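Local structure of glycoside hydrolase family 81 (Clostridium thermocellum, 6FOP) at residues A[538-543]-A[595-600]. The protein probably hydrolyses the beta-1,3-linked glucan chains of substrates such as laminarin, as a family 81 glycoside hydrolase of the Clostridium thermocellum cellulosome. Sequence-based numbering, arbitrary orientation.
Sequences LYKDIF and IKQNYE. With MG (magnesium ion), chain B.
Lys540, whose own backbone lies in the left-handed region (phi 62°, psi 33°) within an irregular loop, reaches across to Gln597 on a regular helical turn, and only these two side chains bridge the segments. They approach from opposite directions. The lysine bends at chi2 (-67°) and runs extended beyond, which carries its ammonium group to the amide oxygen of Gln597; NZ of Lys540 and OE1 of Gln597 are 3.4 Å apart, a weak hydrogen bond. With both residues exposed and about 61 Å² buried in all, this is a slight surface contact resting on that one bond. The backbone of the same lysine does different work: Lys540 O binds a magnesium ion at 2.5 Å, alongside three waters. One of these waters donates to Phe543 O at 2.7 Å, so the metal and its water link two carbonyls of the same loop. Both segments belong to the family 81 C-terminal domain, and the side chain of Gln597 lies about 10 Å from a bound nickel ion. The contact thus links the loop between helix 514-534 and strand 554-556 to helix 592-606, where Ile595, Asn598 and Tyr599 pack on helix 615-622; Lys540 also touches Tyr594 of helix 592-606.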
loop_
_atom_site.group_PDB
_atom_site.type_symbol
_atom_site.label_atom_id
_atom_site.label_comp_id
_atom_site.label_asym_id
_atom_site.label_seq_id
_atom_site.Cartn_x
_atom_site.Cartn_y
_atom_site.Cartn_z
ATOM N N LEU A 538 -4.059 -1.788 -16.467
ATOM C CA LEU A 538 -3.641 -2.666 -17.564
ATOM C C LEU A 538 -4.788 -3.364 -18.268
ATOM O O LEU A 538 -4.709 -3.634 -19.459
ATOM C CB LEU A 538 -2.625 -3.704 -17.084
ATOM C CG LEU A 538 -1.295 -3.221 -16.530
ATOM C CD1 LEU A 538 -0.412 -4.428 -16.282
ATOM C CD2 LEU A 538 -0.616 -2.273 -17.496
ATOM N N TYR A 539 -5.852 -3.649 -17.521
ATOM C CA TYR A 539 -6.993 -4.394 -18.078
ATOM C C TYR A 539 -8.028 -3.455 -18.744
ATOM O O TYR A 539 -9.020 -3.918 -19.289
ATOM C CB TYR A 539 -7.624 -5.253 -16.981
ATOM C CG TYR A 539 -6.668 -6.289 -16.451
ATOM C CD1 TYR A 539 -6.529 -7.526 -17.082
ATOM C CD2 TYR A 539 -5.868 -6.023 -15.350
ATOM C CE1 TYR A 539 -5.623 -8.468 -16.608
ATOM C CE2 TYR A 539 -4.947 -6.950 -14.884
ATOM C CZ TYR A 539 -4.845 -8.170 -15.498
ATOM O OH TYR A 539 -3.923 -9.071 -15.003
ATOM N N LYS A 540 -7.786 -2.146 -18.656
ATOM C CA LYS A 540 -8.561 -1.135 -19.361
ATOM C C LYS A 540 -10.028 -1.121 -18.932
ATOM O O LYS A 540 -10.902 -0.807 -19.729
ATOM C CB LYS A 540 -8.423 -1.290 -20.890
ATOM C CG LYS A 540 -6.993 -1.400 -21.408
ATOM C CD LYS A 540 -6.240 -0.115 -21.204
ATOM C CE LYS A 540 -4.824 -0.186 -21.779
ATOM N NZ LYS A 540 -4.152 1.148 -21.659
ATOM N N ASP A 541 -10.280 -1.439 -17.670
ATOM C CA ASP A 541 -11.642 -1.449 -17.127
ATOM C C ASP A 541 -11.819 -0.742 -15.793
ATOM O O ASP A 541 -12.896 -0.793 -15.226
ATOM C CB ASP A 541 -12.198 -2.879 -17.062
ATOM C CG ASP A 541 -11.417 -3.792 -16.151
ATOM O OD1 ASP A 541 -10.464 -3.338 -15.486
ATOM O OD2 ASP A 541 -11.764 -4.992 -16.115
ATOM N N ILE A 542 -10.787 -0.067 -15.291
ATOM C CA ILE A 542 -10.853 0.684 -14.049
ATOM C C ILE A 542 -11.181 2.151 -14.315
ATOM O O ILE A 542 -12.111 2.694 -13.734
ATOM C CB ILE A 542 -9.545 0.561 -13.230
ATOM C CG1 ILE A 542 -9.180 -0.914 -12.981
ATOM C CG2 ILE A 542 -9.663 1.366 -11.934
ATOM C CD1 ILE A 542 -10.143 -1.671 -12.105
ATOM N N PHE A 543 -10.398 2.799 -15.183
ATOM C CA PHE A 543 -10.512 4.239 -15.380
ATOM C C PHE A 543 -11.757 4.572 -16.180
ATOM O O PHE A 543 -12.126 3.853 -17.106
ATOM C CB PHE A 543 -9.280 4.827 -16.071
ATOM C CG PHE A 543 -7.983 4.667 -15.310
ATOM C CD1 PHE A 543 -7.936 4.342 -13.947
ATOM C CD2 PHE A 543 -6.785 4.857 -15.972
ATOM C CE1 PHE A 543 -6.728 4.207 -13.282
ATOM C CE2 PHE A 543 -5.579 4.748 -15.299
ATOM C CZ PHE A 543 -5.555 4.390 -13.963
ATOM N N ILE A 595 3.811 -0.616 -21.856
ATOM C CA ILE A 595 5.032 0.220 -21.779
ATOM C C ILE A 595 5.040 1.227 -22.962
ATOM O O ILE A 595 5.232 2.429 -22.789
ATOM C CB ILE A 595 6.332 -0.646 -21.882
ATOM C CG1 ILE A 595 6.512 -1.655 -20.734
ATOM C CG2 ILE A 595 7.557 0.242 -22.040
ATOM C CD1 ILE A 595 6.824 -1.027 -19.419
ATOM N N LYS A 596 4.798 0.713 -24.163
ATOM C CA LYS A 596 4.751 1.542 -25.373
ATOM C C LYS A 596 3.670 2.623 -25.285
ATOM O O LYS A 596 3.949 3.790 -25.509
ATOM C CB LYS A 596 4.568 0.660 -26.611
ATOM C CG LYS A 596 4.587 1.425 -27.932
ATOM C CD LYS A 596 5.862 2.238 -28.093
ATOM C CE LYS A 596 6.226 2.569 -29.538
ATOM N NZ LYS A 596 7.194 3.706 -29.653
ATOM N N GLN A 597 2.450 2.237 -24.892
ATOM C CA GLN A 597 1.343 3.188 -24.768
ATOM C C GLN A 597 1.619 4.259 -23.719
ATOM O O GLN A 597 1.271 5.435 -23.896
ATOM C CB GLN A 597 0.050 2.461 -24.406
ATOM C CG GLN A 597 -0.544 1.579 -25.484
ATOM C CD GLN A 597 -1.748 0.789 -24.975
ATOM O OE1 GLN A 597 -1.763 0.291 -23.852
ATOM N NE2 GLN A 597 -2.769 0.688 -25.800
ATOM N N ASN A 598 2.143 3.824 -22.565
ATOM C CA ASN A 598 2.432 4.742 -21.456
ATOM C C ASN A 598 3.501 5.755 -21.874
ATOM O O ASN A 598 3.345 6.976 -21.693
ATOM C CB ASN A 598 2.797 3.924 -20.203
ATOM C CG ASN A 598 3.193 4.782 -19.033
ATOM O OD1 ASN A 598 4.188 5.511 -19.075
ATOM N ND2 ASN A 598 2.442 4.662 -17.927
ATOM N N TYR A 599 4.599 5.251 -22.434
ATOM C CA TYR A 599 5.673 6.108 -22.927
ATOM C C TYR A 599 5.211 7.069 -24.013
ATOM O O TYR A 599 5.543 8.265 -23.953
ATOM C CB TYR A 599 6.833 5.231 -23.388
ATOM C CG TYR A 599 8.037 5.954 -23.937
ATOM C CD1 TYR A 599 9.086 6.348 -23.100
ATOM C CD2 TYR A 599 8.177 6.174 -25.301
ATOM C CE1 TYR A 599 10.205 6.981 -23.629
ATOM C CE2 TYR A 599 9.306 6.765 -25.823
ATOM C CZ TYR A 599 10.296 7.217 -24.972
ATOM O OH TYR A 599 11.430 7.810 -25.504
ATOM N N GLU A 600 4.410 6.570 -24.962
ATOM C CA GLU A 600 3.908 7.436 -26.037
ATOM C C GLU A 600 2.923 8.487 -25.517
ATOM O O GLU A 600 2.940 9.618 -25.990
ATOM C CB GLU A 600 3.324 6.620 -27.187
ATOM C CG GLU A 600 4.367 5.816 -27.979
ATOM C CD GLU A 600 5.396 6.661 -28.744
ATOM O OE1 GLU A 600 5.066 7.767 -29.206
ATOM O OE2 GLU A 600 6.562 6.213 -28.878
HETATM MG MG MG B . -11.365 1.498 -20.591
HETATM O O HOH W 1 -10.663 1.927 -18.408
HETATM O O HOH W 2 -9.162 2.250 -20.951
HETATM O O HOH W 3 -11.156 0.564 -22.510
#